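Local coordinates for protein digeranylgeranylglycerophospholipid reductase (Sulfolobus acidocaldarius, PDB 4OPC) that reduces the double bonds of the geranylgeranyl chains of archaeal membrane lipid precursors, using FAD as cofactor, at residues A[33-39]-A[116-122]; A[8-13]-A[153-158]; A[350-354]-A[410-414]; A[382-386]-A[417-421]. All blocks are in the same frame, centred on the assembly; numbering follows the deposited sequence.

Interactions 1 and 2 belong to the parallel part of one mixed sheet, in which strand 32-35 lies between strands 116-118 and 9-12, and strand 153-156 follows next to 9-12. Their centres are about 11 Å apart and both touch the dihydroflavine-adenine dinucleotide. Interactions 3 and 4 share helix 410-425, their centres about 10 Å apart, in the helical C-terminal part, on the lipid side of the molecule. The centres of interactions 1 and 3 lie about 42 Å apart, across the centre of the chain. In sequence, the segments of interaction 1 fall between those of interaction 2, whereas those of interactions 3 and 4 alternate. Cofactor-binding strands thus come first, and helix packing near the bound lipid later.

Interaction 1: residues A[33-39]-A[116-122]; sequences LLVDSKP and EIWDLTT. With FDA (dihydroflavine-adenine dinucleotide), chain B.
The edge of the Rossmann-type FAD-binding sheet is built where strand 33-35 runs parallel to strand 116-118, their short axes 4.7 Å apart and 22° from parallel. The ladder runs from Leu34 N to Glu116 O, Trp118 N to Leu34 O and Asp36 N to Trp118 O. On the face holding Leu33, Val35 and Trp118, methyl CD1 of Leu33 sits over the five-membered ring of Trp118, 3.5 Å from its centroid and 4° off the normal, a CH-pi contact. CD2 of Leu33 sits over the six-membered ring, on the same face, 3.8 Å from Trp118 CZ3. In the conformer of Glu116 given, the indole NE1 donates to Glu116 OE2 at 2.8 Å, with the oxygen close to the ring plane but itself met from above the carboxylate plane, and the other oxygen, OE1, bonds Tyr7. With an alanine in place of Trp118, both Leu33 methyls would probably lose the indole face they pack on, opening a gap on this side of the sheet.

Farther along, Thr121 N bonds Asp36 O and Leu120 N bonds Lys38 O, in both cases with the donor above the carbonyl plane. Asp36 is an FAD-binding residue: its OD1 accepts from ribose O2B, and its OD2 accepts from O3B at 2.6 Å. OD1 also takes Lys38 N on its anti lone pair, an Asx turn that helps fix the carboxylate, while Gly14 N bonds OD2. Beside the adenine, the hydroxyls Ser37 OG and Thr122 OG1 are hydrogen-bonded at 2.7 Å.

Interaction 2: residues A[8-13]-A[153-158]; sequences DVLIIG and VVVEAT. With FDA (dihydroflavine-adenine dinucleotide), chain B.
Ile12 has CG1 anti to its carbonyl carbon (chi1 -53°) and CD1 extended beyond it, which carries CD1 to within 3.6 Å of Val154 CG1. The same first torsion sets Ile12 CG2 beside Thr158 CG2, also at 3.6 Å, the two side chains pointing the same way. CG2 of Ile12 also lies 3.5 Å from adenine N1A, and Thr158 CB lies over N7A and C8A, so Ile12 and Thr158 floor one face of the adenine. On the face of Val9, Ile11 and Val155, Ile11 CG1 lies alongside Val155 CB at 4.0 Å, and helix 302-322 covers that face through Ile316.

The backbones are parallel, with strand axes 16° apart. Leu10 N bonds Val153 O, Val155 N bonds Leu10 O, and Ile12 N reaches Val155 O in an almost straight bond of 2.9 Å (178° at the hydrogen). Ala157 N closes the ladder on Ile12 O, more bent. Thr158 uses both OG1 and N on Glu156 OE1, from the same face of the carboxylate; Ser290 OG is a further partner of this oxygen.

At Gly13 a CB would run into Ala157 O of the neighbouring segment. On the cofactor side, Gly13 CA lies 3.4 Å from ribose O4B. A glycine where a central parallel strand ends at the cofactor is characteristic of the dinucleotide-binding Rossmann fold, and Gly13 fits the first glycine of its GxGxxG pattern.

Interaction 3: residues A[350-354]-A[410-414]; sequences IFRRF and LKAVA
Phe354 and Val413 cross at about a right angle, with methyl CG2 of Val413 approaching the ring obliquely, 3.5 Å from Phe354 CD1. Leu410 CD1 comes obliquely to the same side of the ring, nearer Phe354 CE2, at 3.7 Å, again with the side chains at roughly a right angle. CG of Phe354 is anti to the backbone N (chi1 172°), and that torsion sends the ring across to the neighbouring helix, where both aliphatic side chains meet it from one side.

Phe351 is turned differently: Val413 CG1 and Leu410 CD1 both lie at its ring edge, near the plane, the former 4.1 Å from Phe351 CD1. Of the Val413 methyls, CG2 faces the Phe354 ring, while CG1 touches both the Phe351 edge and Phe354 CB.

The pair is an antiparallel packing of helices 332-357 and 410-425 in the C-terminal helical part of the reductase, the short axes 10.3 Å apart and 159° between their directions. With this spacing the meeting is made almost wholly by side chains, and no hydrogen bond crosses it. Phe448 of helix 434-452 covers Ile350 and Val413 from a third helix, and the side chain of Phe354 comes about 4 Å from the bound lipid. In the conformer given, Ile350 adds a looser contact, CG2 to Val413 CG1 at 4.3 Å.

Interaction 4: residues A[382-386]-A[417-421]; sequences EKGDL and MKKIK
Lys421 of helix 410-425 reaches across to the turn that ends helix 374-383, a junction of the C-terminal helical part, where Gly384 leaves helical geometry with a positive phi. From CB, which points toward that turn, the chain sets CG anti to the backbone N (chi1 -169°) and turns about CB-CG (chi2 114°), bringing CD to 4.0 Å from Asp385 OD1. Next along the chain, Lys421 CE passes over the helix end, 3.3 Å from Lys383 O. A second bend at the end of the chain then turns the ammonium to the carboxylate: NZ forms a salt bridge with Asp385 OD1 at 3.0 Å, met on the syn side and 21° out of the carboxylate plane. OD2 of Asp385 is farther from NZ, so the grip is through one oxygen. A leucine in place of Lys421 would probably leave Asp385 without its positive mate on this helix and the helix end without the ammonium beside it.

One turn earlier, Met417 meets the same turn, its CB also directed toward it. Helix 332-357 backs it through Phe351 and Ser347, the latter's OG also bonding Gly384 O. Its thioether end crosses Leu386 obliquely, SD 4.0 Å from Leu386 CB, and the bent chi3 sets the terminal Met417 CE 3.7 Å from Gly384 O.

Interaction 1: residues A[33-39]-A[116-122]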
# COMPACT_ATOMS: atom_id res chain seq x y z
N LEU A 33 -5.46 14.35 18.51
CA LEU A 33 -6.80 14.14 18.00
C LEU A 33 -6.72 13.37 16.69
O LEU A 33 -5.97 13.75 15.79
CB LEU A 33 -7.49 15.48 17.74
CG LEU A 33 -8.89 15.40 17.11
CD1 LEU A 33 -9.87 14.65 18.00
CD2 LEU A 33 -9.41 16.79 16.78
N LEU A 34 -7.51 12.31 16.58
CA LEU A 34 -7.68 11.65 15.29
C LEU A 34 -9.13 11.81 14.86
O LEU A 34 -10.05 11.66 15.66
CB LEU A 34 -7.30 10.17 15.37
CG LEU A 34 -7.40 9.31 14.10
CD1 LEU A 34 -6.36 8.20 14.16
CD2 LEU A 34 -8.78 8.70 13.92
N VAL A 35 -9.33 12.11 13.58
CA VAL A 35 -10.67 12.22 13.02
C VAL A 35 -10.83 11.26 11.85
O VAL A 35 -9.86 10.94 11.15
CB VAL A 35 -10.99 13.66 12.54
CG1 VAL A 35 -10.89 14.64 13.72
CG2 VAL A 35 -10.08 14.09 11.40
N ASP A 36 -12.05 10.78 11.64
CA ASP A 36 -12.36 10.03 10.44
C ASP A 36 -13.78 10.36 10.01
O ASP A 36 -14.68 10.47 10.85
CB ASP A 36 -12.21 8.52 10.68
CG ASP A 36 -12.11 7.74 9.38
OD1 ASP A 36 -13.13 7.62 8.68
OD2 ASP A 36 -10.99 7.27 9.07
N SER A 37 -13.98 10.51 8.71
CA SER A 37 -15.30 10.81 8.15
C SER A 37 -16.33 9.71 8.40
O SER A 37 -17.52 9.98 8.40
CB SER A 37 -15.20 11.03 6.64
OG SER A 37 -14.36 12.13 6.35
N LYS A 38 -15.87 8.48 8.60
CA LYS A 38 -16.78 7.35 8.79
C LYS A 38 -17.30 7.28 10.22
O LYS A 38 -16.62 7.70 11.14
CB LYS A 38 -16.07 6.04 8.47
CG LYS A 38 -15.75 5.86 6.99
CD LYS A 38 -14.91 4.62 6.75
CE LYS A 38 -14.61 4.46 5.26
NZ LYS A 38 -13.89 3.19 4.99
N PRO A 39 -18.49 6.70 10.40
CA PRO A 39 -18.91 6.39 11.77
C PRO A 39 -18.04 5.28 12.32
O PRO A 39 -17.54 4.44 11.55
CB PRO A 39 -20.34 5.88 11.59
CG PRO A 39 -20.36 5.32 10.22
CD PRO A 39 -19.45 6.21 9.40
N GLU A 116 -7.58 11.27 21.55
CA GLU A 116 -8.98 11.63 21.34
C GLU A 116 -9.39 11.27 19.92
O GLU A 116 -8.62 11.48 18.98
CB GLU A 116 -9.18 13.13 21.60
CG GLU A 116 -10.64 13.54 21.59
CD GLU A 116 -10.87 14.95 22.11
OE1 GLU A 116 -9.88 15.68 22.35
OE2 GLU A 116 -12.05 15.31 22.29
N ILE A 117 -10.59 10.73 19.76
CA ILE A 117 -11.09 10.32 18.44
C ILE A 117 -12.48 10.88 18.18
O ILE A 117 -13.40 10.68 18.98
CB ILE A 117 -11.16 8.79 18.33
CG1 ILE A 117 -9.78 8.19 18.59
CG2 ILE A 117 -11.72 8.37 16.96
CD1 ILE A 117 -9.71 6.69 18.44
N TRP A 118 -12.63 11.58 17.06
CA TRP A 118 -13.95 12.03 16.61
C TRP A 118 -14.31 11.34 15.30
O TRP A 118 -13.66 11.56 14.28
CB TRP A 118 -13.98 13.54 16.40
CG TRP A 118 -13.62 14.40 17.60
CD1 TRP A 118 -13.47 14.00 18.90
CD2 TRP A 118 -13.35 15.80 17.57
NE1 TRP A 118 -13.11 15.08 19.68
CE2 TRP A 118 -13.03 16.19 18.89
CE3 TRP A 118 -13.34 16.77 16.56
CZ2 TRP A 118 -12.72 17.51 19.22
CZ3 TRP A 118 -13.02 18.08 16.89
CH2 TRP A 118 -12.72 18.43 18.21
N ASP A 119 -15.32 10.49 15.35
CA ASP A 119 -15.84 9.86 14.14
C ASP A 119 -16.85 10.78 13.46
O ASP A 119 -17.25 11.82 14.01
CB ASP A 119 -16.43 8.46 14.43
CG ASP A 119 -17.77 8.51 15.16
OD1 ASP A 119 -18.04 9.49 15.89
OD2 ASP A 119 -18.57 7.56 15.02
N LEU A 120 -17.29 10.37 12.27
CA LEU A 120 -18.19 11.18 11.44
C LEU A 120 -17.69 12.63 11.31
O LEU A 120 -18.49 13.57 11.24
CB LEU A 120 -19.63 11.13 11.94
CG LEU A 120 -20.69 11.01 10.84
CD1 LEU A 120 -20.61 9.66 10.11
CD2 LEU A 120 -22.09 11.27 11.37
N THR A 121 -16.37 12.79 11.29
CA THR A 121 -15.76 14.11 11.28
C THR A 121 -14.78 14.22 10.13
O THR A 121 -13.87 13.41 10.00
CB THR A 121 -15.05 14.40 12.61
OG1 THR A 121 -16.03 14.40 13.66
CG2 THR A 121 -14.38 15.77 12.59
N THR A 122 -14.99 15.22 9.29
CA THR A 122 -14.17 15.39 8.09
C THR A 122 -13.30 16.63 8.21
O THR A 122 -13.77 17.72 8.58
CB THR A 122 -15.07 15.52 6.85
OG1 THR A 122 -15.90 14.36 6.74
CG2 THR A 122 -14.23 15.66 5.59
PA FDA B . -7.68 3.87 4.13
O1A FDA B . -8.31 4.24 2.85
O2A FDA B . -7.92 2.46 4.65
O5B FDA B . -8.15 4.88 5.26
C5B FDA B . -8.28 6.28 4.98
C4B FDA B . -9.26 6.85 5.97
O4B FDA B . -9.28 8.29 5.86
C3B FDA B . -10.71 6.38 5.80
O3B FDA B . -11.18 5.72 6.98
C2B FDA B . -11.48 7.66 5.43
O2B FDA B . -12.80 7.68 5.95
C1B FDA B . -10.61 8.74 6.07
N9A FDA B . -10.67 10.07 5.49
C8A FDA B . -10.38 10.43 4.20
N7A FDA B . -10.45 11.73 3.98
C5A FDA B . -10.79 12.25 5.21
C6A FDA B . -10.97 13.58 5.67
N6A FDA B . -10.76 14.65 4.91
N1A FDA B . -11.25 13.75 6.97
C2A FDA B . -11.42 12.68 7.75
N3A FDA B . -11.24 11.39 7.45
C4A FDA B . -10.90 11.25 6.16
N1 FDA B . -3.32 -4.47 1.24
C2 FDA B . -2.87 -5.52 1.99
O2 FDA B . -1.96 -5.38 2.81
N3 FDA B . -3.48 -6.73 1.81
C4 FDA B . -4.44 -7.05 0.88
O4 FDA B . -5.00 -8.14 0.92
C4X FDA B . -4.83 -5.94 0.09
N5 FDA B . -5.81 -6.12 -0.85
C5X FDA B . -6.45 -5.03 -1.40
C6 FDA B . -7.61 -5.19 -2.14
C7 FDA B . -8.32 -4.10 -2.62
C7M FDA B . -9.65 -4.33 -3.31
C8 FDA B . -7.83 -2.80 -2.41
C8M FDA B . -8.62 -1.60 -2.86
C9 FDA B . -6.65 -2.64 -1.68
C9A FDA B . -5.96 -3.73 -1.16
N10 FDA B . -4.79 -3.59 -0.39
C10 FDA B . -4.31 -4.68 0.32
C1' FDA B . -4.23 -2.26 -0.05
C2' FDA B . -4.69 -1.82 1.35
O2' FDA B . -6.09 -2.05 1.52
C3' FDA B . -4.43 -0.32 1.56
O3' FDA B . -3.10 -0.05 1.14
C4' FDA B . -4.55 0.17 3.00
O4' FDA B . -5.75 -0.27 3.62
C5' FDA B . -4.45 1.68 3.08
O5' FDA B . -4.67 2.12 4.43
P FDA B . -4.80 3.68 4.74
O1P FDA B . -5.00 3.80 6.20
O2P FDA B . -3.66 4.47 4.11
O3P FDA B . -6.10 4.15 3.94

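Interaction 2: residues A[8-13]-A[153-158]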
# COMPACT_ATOMS: atom_id res chain seq x y z
N ASP A 8 -1.47 18.96 19.98
CA ASP A 8 -0.10 18.75 19.55
C ASP A 8 -0.07 18.16 18.15
O ASP A 8 0.67 18.65 17.28
CB ASP A 8 0.63 17.83 20.52
CG ASP A 8 0.83 18.47 21.87
OD1 ASP A 8 1.14 19.69 21.92
OD2 ASP A 8 0.68 17.76 22.89
N VAL A 9 -0.88 17.13 17.94
CA VAL A 9 -0.93 16.40 16.67
C VAL A 9 -2.38 16.19 16.26
O VAL A 9 -3.22 15.84 17.10
CB VAL A 9 -0.24 15.01 16.79
CG1 VAL A 9 -0.29 14.26 15.48
CG2 VAL A 9 1.20 15.18 17.26
N LEU A 10 -2.68 16.39 14.97
CA LEU A 10 -3.96 16.04 14.39
C LEU A 10 -3.75 14.96 13.34
O LEU A 10 -2.99 15.17 12.38
CB LEU A 10 -4.62 17.26 13.75
CG LEU A 10 -5.84 16.99 12.87
CD1 LEU A 10 -7.01 16.44 13.69
CD2 LEU A 10 -6.25 18.27 12.17
N ILE A 11 -4.41 13.82 13.50
CA ILE A 11 -4.31 12.72 12.53
C ILE A 11 -5.61 12.69 11.75
O ILE A 11 -6.69 12.62 12.34
CB ILE A 11 -4.08 11.36 13.22
CG1 ILE A 11 -2.82 11.43 14.10
CG2 ILE A 11 -3.97 10.23 12.18
CD1 ILE A 11 -2.69 10.27 15.09
N ILE A 12 -5.49 12.79 10.43
CA ILE A 12 -6.66 12.83 9.57
C ILE A 12 -6.77 11.50 8.84
O ILE A 12 -6.00 11.22 7.91
CB ILE A 12 -6.60 13.98 8.56
CG1 ILE A 12 -6.33 15.31 9.27
CG2 ILE A 12 -7.88 14.04 7.76
CD1 ILE A 12 -6.15 16.47 8.31
N GLY A 13 -7.72 10.69 9.30
CA GLY A 13 -7.94 9.35 8.78
C GLY A 13 -7.55 8.31 9.80
O GLY A 13 -6.50 8.41 10.44
N VAL A 153 1.76 19.37 14.09
CA VAL A 153 1.91 18.48 12.94
C VAL A 153 0.56 17.86 12.61
O VAL A 153 -0.17 17.40 13.50
CB VAL A 153 2.92 17.33 13.20
CG1 VAL A 153 3.19 16.55 11.92
CG2 VAL A 153 4.22 17.86 13.77
N VAL A 154 0.22 17.86 11.33
CA VAL A 154 -0.90 17.11 10.80
C VAL A 154 -0.34 15.82 10.20
O VAL A 154 0.65 15.86 9.45
CB VAL A 154 -1.65 17.89 9.71
CG1 VAL A 154 -2.61 16.98 8.94
CG2 VAL A 154 -2.43 19.05 10.30
N VAL A 155 -0.94 14.69 10.55
CA VAL A 155 -0.62 13.43 9.90
C VAL A 155 -1.73 13.18 8.90
O VAL A 155 -2.89 13.00 9.27
CB VAL A 155 -0.54 12.27 10.92
CG1 VAL A 155 -0.35 10.95 10.21
CG2 VAL A 155 0.60 12.52 11.91
N GLU A 156 -1.39 13.24 7.61
CA GLU A 156 -2.35 13.07 6.53
C GLU A 156 -2.42 11.59 6.19
O GLU A 156 -1.50 11.03 5.60
CB GLU A 156 -1.90 13.89 5.31
CG GLU A 156 -3.02 14.59 4.55
CD GLU A 156 -3.73 13.72 3.52
OE1 GLU A 156 -3.67 12.48 3.63
OE2 GLU A 156 -4.38 14.27 2.61
N ALA A 157 -3.51 10.96 6.60
CA ALA A 157 -3.70 9.53 6.47
C ALA A 157 -5.05 9.25 5.80
O ALA A 157 -5.78 8.34 6.19
CB ALA A 157 -3.62 8.87 7.84
N THR A 158 -5.36 10.05 4.78
CA THR A 158 -6.69 10.04 4.17
C THR A 158 -6.88 8.97 3.09
O THR A 158 -7.91 8.93 2.41
CB THR A 158 -7.04 11.41 3.56
OG1 THR A 158 -6.12 11.70 2.50
CG2 THR A 158 -7.01 12.53 4.61
PA FDA B . -7.68 3.87 4.13
O1A FDA B . -8.31 4.24 2.85
O2A FDA B . -7.92 2.46 4.65
O5B FDA B . -8.15 4.88 5.26
C5B FDA B . -8.28 6.28 4.98
C4B FDA B . -9.26 6.85 5.97
O4B FDA B . -9.28 8.29 5.86
C3B FDA B . -10.71 6.38 5.80
O3B FDA B . -11.18 5.72 6.98
C2B FDA B . -11.48 7.66 5.43
O2B FDA B . -12.80 7.68 5.95
C1B FDA B . -10.61 8.74 6.07
N9A FDA B . -10.67 10.07 5.49
C8A FDA B . -10.38 10.43 4.20
N7A FDA B . -10.45 11.73 3.98
C5A FDA B . -10.79 12.25 5.21
C6A FDA B . -10.97 13.58 5.67
N6A FDA B . -10.76 14.65 4.91
N1A FDA B . -11.25 13.75 6.97
C2A FDA B . -11.42 12.68 7.75
N3A FDA B . -11.24 11.39 7.45
C4A FDA B . -10.90 11.25 6.16
N1 FDA B . -3.32 -4.47 1.24
C2 FDA B . -2.87 -5.52 1.99
O2 FDA B . -1.96 -5.38 2.81
N3 FDA B . -3.48 -6.73 1.81
C4 FDA B . -4.44 -7.05 0.88
O4 FDA B . -5.00 -8.14 0.92
C4X FDA B . -4.83 -5.94 0.09
N5 FDA B . -5.81 -6.12 -0.85
C5X FDA B . -6.45 -5.03 -1.40
C6 FDA B . -7.61 -5.19 -2.14
C7 FDA B . -8.32 -4.10 -2.62
C7M FDA B . -9.65 -4.33 -3.31
C8 FDA B . -7.83 -2.80 -2.41
C8M FDA B . -8.62 -1.60 -2.86
C9 FDA B . -6.65 -2.64 -1.68
C9A FDA B . -5.96 -3.73 -1.16
N10 FDA B . -4.79 -3.59 -0.39
C10 FDA B . -4.31 -4.68 0.32
C1' FDA B . -4.23 -2.26 -0.05
C2' FDA B . -4.69 -1.82 1.35
O2' FDA B . -6.09 -2.05 1.52
C3' FDA B . -4.43 -0.32 1.56
O3' FDA B . -3.10 -0.05 1.14
C4' FDA B . -4.55 0.17 3.00
O4' FDA B . -5.75 -0.27 3.62
C5' FDA B . -4.45 1.68 3.08
O5' FDA B . -4.67 2.12 4.43
P FDA B . -4.80 3.68 4.74
O1P FDA B . -5.00 3.80 6.20
O2P FDA B . -3.66 4.47 4.11
O3P FDA B . -6.10 4.15 3.94

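Interaction 3: residues A[350-354]-A[410-414]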
# COMPACT_ATOMS: atom_id res chain seq x y z
N ILE A 350 9.89 -0.23 -10.76
CA ILE A 350 10.51 -0.63 -12.02
C ILE A 350 10.06 -2.04 -12.42
O ILE A 350 9.63 -2.29 -13.55
CB ILE A 350 12.06 -0.62 -11.91
CG1 ILE A 350 12.58 0.81 -11.76
CG2 ILE A 350 12.69 -1.28 -13.11
CD1 ILE A 350 12.42 1.66 -13.00
N PHE A 351 10.16 -2.98 -11.48
CA PHE A 351 9.85 -4.37 -11.77
C PHE A 351 8.39 -4.54 -12.20
O PHE A 351 8.10 -5.23 -13.18
CB PHE A 351 10.22 -5.25 -10.57
CG PHE A 351 10.24 -6.73 -10.85
CD1 PHE A 351 10.83 -7.24 -11.99
CD2 PHE A 351 9.69 -7.61 -9.94
CE1 PHE A 351 10.85 -8.61 -12.23
CE2 PHE A 351 9.71 -8.98 -10.18
CZ PHE A 351 10.30 -9.47 -11.32
N ARG A 352 7.47 -3.86 -11.51
CA ARG A 352 6.06 -3.86 -11.88
C ARG A 352 5.82 -3.47 -13.34
O ARG A 352 5.00 -4.08 -14.02
CB ARG A 352 5.27 -2.90 -10.96
CG ARG A 352 4.01 -2.34 -11.63
CD ARG A 352 3.33 -1.26 -10.83
NE ARG A 352 3.94 0.07 -10.96
CZ ARG A 352 3.54 1.00 -11.81
NH1 ARG A 352 2.53 0.74 -12.63
NH2 ARG A 352 4.09 2.21 -11.82
N ARG A 353 6.50 -2.43 -13.79
CA ARG A 353 6.30 -1.92 -15.14
C ARG A 353 6.65 -2.98 -16.17
O ARG A 353 5.96 -3.17 -17.17
CB ARG A 353 7.15 -0.67 -15.35
CG ARG A 353 6.66 0.52 -14.56
CD ARG A 353 7.74 1.58 -14.42
NE ARG A 353 7.37 2.51 -13.36
CZ ARG A 353 7.10 3.80 -13.53
NH1 ARG A 353 7.21 4.36 -14.73
NH2 ARG A 353 6.73 4.53 -12.50
N PHE A 354 7.73 -3.70 -15.91
CA PHE A 354 8.11 -4.84 -16.72
C PHE A 354 7.04 -5.93 -16.70
O PHE A 354 6.59 -6.39 -17.76
CB PHE A 354 9.46 -5.36 -16.22
CG PHE A 354 9.90 -6.66 -16.83
CD1 PHE A 354 10.32 -6.73 -18.15
CD2 PHE A 354 9.93 -7.81 -16.06
CE1 PHE A 354 10.75 -7.94 -18.69
CE2 PHE A 354 10.35 -9.02 -16.59
CZ PHE A 354 10.77 -9.08 -17.90
N LEU A 410 15.18 -8.81 -19.22
CA LEU A 410 15.18 -8.98 -17.77
C LEU A 410 16.49 -8.50 -17.14
O LEU A 410 16.49 -7.96 -16.03
CB LEU A 410 14.91 -10.43 -17.38
CG LEU A 410 14.85 -10.67 -15.87
CD1 LEU A 410 13.68 -9.89 -15.28
CD2 LEU A 410 14.74 -12.15 -15.54
N LYS A 411 17.61 -8.70 -17.83
CA LYS A 411 18.89 -8.24 -17.32
C LYS A 411 18.91 -6.72 -17.17
O LYS A 411 19.35 -6.19 -16.15
CB LYS A 411 20.02 -8.66 -18.26
CG LYS A 411 21.37 -8.13 -17.84
CD LYS A 411 21.73 -8.60 -16.44
CE LYS A 411 23.19 -8.29 -16.11
NZ LYS A 411 24.12 -9.05 -16.98
N ALA A 412 18.41 -6.02 -18.19
CA ALA A 412 18.33 -4.57 -18.14
C ALA A 412 17.38 -4.11 -17.03
O ALA A 412 17.61 -3.08 -16.39
CB ALA A 412 17.88 -4.01 -19.47
N VAL A 413 16.29 -4.85 -16.83
CA VAL A 413 15.35 -4.54 -15.77
C VAL A 413 16.07 -4.62 -14.42
O VAL A 413 15.94 -3.71 -13.59
CB VAL A 413 14.16 -5.50 -15.80
CG1 VAL A 413 13.28 -5.29 -14.60
CG2 VAL A 413 13.36 -5.28 -17.07
N ALA A 414 16.83 -5.69 -14.22
CA ALA A 414 17.60 -5.84 -12.98
C ALA A 414 18.59 -4.70 -12.77
O ALA A 414 18.78 -4.24 -11.64
CB ALA A 414 18.31 -7.19 -12.96

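Interaction 4: residues A[382-386]-A[417-421]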
# COMPACT_ATOMS: atom_id res chain seq x y z
N GLU A 382 10.40 -9.07 -1.27
CA GLU A 382 10.69 -8.69 0.11
C GLU A 382 11.88 -7.75 0.28
O GLU A 382 11.94 -6.99 1.24
CB GLU A 382 10.85 -9.93 0.98
CG GLU A 382 9.58 -10.74 1.13
CD GLU A 382 9.65 -11.75 2.26
OE1 GLU A 382 10.77 -12.19 2.60
OE2 GLU A 382 8.58 -12.10 2.81
N LYS A 383 12.83 -7.79 -0.65
CA LYS A 383 14.00 -6.92 -0.55
C LYS A 383 14.12 -5.96 -1.72
O LYS A 383 14.86 -4.98 -1.66
CB LYS A 383 15.27 -7.75 -0.39
CG LYS A 383 15.21 -8.73 0.77
CD LYS A 383 16.58 -9.30 1.09
CE LYS A 383 16.50 -10.34 2.19
NZ LYS A 383 17.84 -10.87 2.54
N GLY A 384 13.37 -6.23 -2.79
CA GLY A 384 13.44 -5.42 -3.99
C GLY A 384 14.69 -5.68 -4.80
O GLY A 384 15.09 -4.86 -5.62
N ASP A 385 15.30 -6.84 -4.58
CA ASP A 385 16.54 -7.17 -5.26
C ASP A 385 16.34 -8.24 -6.31
O ASP A 385 15.69 -9.25 -6.08
CB ASP A 385 17.60 -7.62 -4.26
CG ASP A 385 18.06 -6.51 -3.36
OD1 ASP A 385 17.95 -5.33 -3.76
OD2 ASP A 385 18.53 -6.81 -2.24
N LEU A 386 16.89 -7.99 -7.48
CA LEU A 386 16.95 -8.99 -8.53
C LEU A 386 18.41 -9.03 -8.93
O LEU A 386 18.88 -8.20 -9.69
CB LEU A 386 16.07 -8.58 -9.71
CG LEU A 386 16.15 -9.48 -10.95
CD1 LEU A 386 15.84 -10.92 -10.57
CD2 LEU A 386 15.20 -8.98 -12.02
N MET A 417 16.57 -1.65 -11.70
CA MET A 417 16.19 -1.84 -10.30
C MET A 417 17.32 -1.50 -9.33
O MET A 417 17.11 -0.78 -8.36
CB MET A 417 15.70 -3.27 -10.05
CG MET A 417 14.39 -3.61 -10.77
SD MET A 417 13.95 -5.35 -10.70
CE MET A 417 13.72 -5.60 -8.95
N LYS A 418 18.50 -2.02 -9.61
CA LYS A 418 19.67 -1.74 -8.78
C LYS A 418 19.96 -0.24 -8.77
O LYS A 418 20.24 0.33 -7.71
CB LYS A 418 20.87 -2.53 -9.30
CG LYS A 418 22.17 -2.28 -8.55
CD LYS A 418 23.26 -3.25 -9.02
CE LYS A 418 24.61 -2.90 -8.43
NZ LYS A 418 24.55 -2.76 -6.95
N LYS A 419 19.87 0.39 -9.93
CA LYS A 419 20.14 1.81 -10.06
C LYS A 419 19.18 2.67 -9.24
O LYS A 419 19.60 3.58 -8.52
CB LYS A 419 20.08 2.25 -11.53
CG LYS A 419 20.30 3.73 -11.71
CD LYS A 419 20.76 4.08 -13.12
CE LYS A 419 21.20 5.54 -13.19
NZ LYS A 419 21.68 5.91 -14.55
N ILE A 420 17.89 2.39 -9.34
CA ILE A 420 16.93 3.16 -8.57
C ILE A 420 17.07 2.87 -7.07
O ILE A 420 16.96 3.78 -6.25
CB ILE A 420 15.48 3.01 -9.11
CG1 ILE A 420 14.62 4.21 -8.70
CG2 ILE A 420 14.86 1.70 -8.66
CD1 ILE A 420 13.24 4.20 -9.32
N LYS A 421 17.38 1.62 -6.71
CA LYS A 421 17.54 1.28 -5.30
C LYS A 421 18.68 2.09 -4.70
O LYS A 421 18.54 2.64 -3.60
CB LYS A 421 17.79 -0.21 -5.11
CG LYS A 421 17.69 -0.66 -3.65
CD LYS A 421 16.51 -1.60 -3.44
CE LYS A 421 16.53 -2.20 -2.05
NZ LYS A 421 17.72 -3.06 -1.83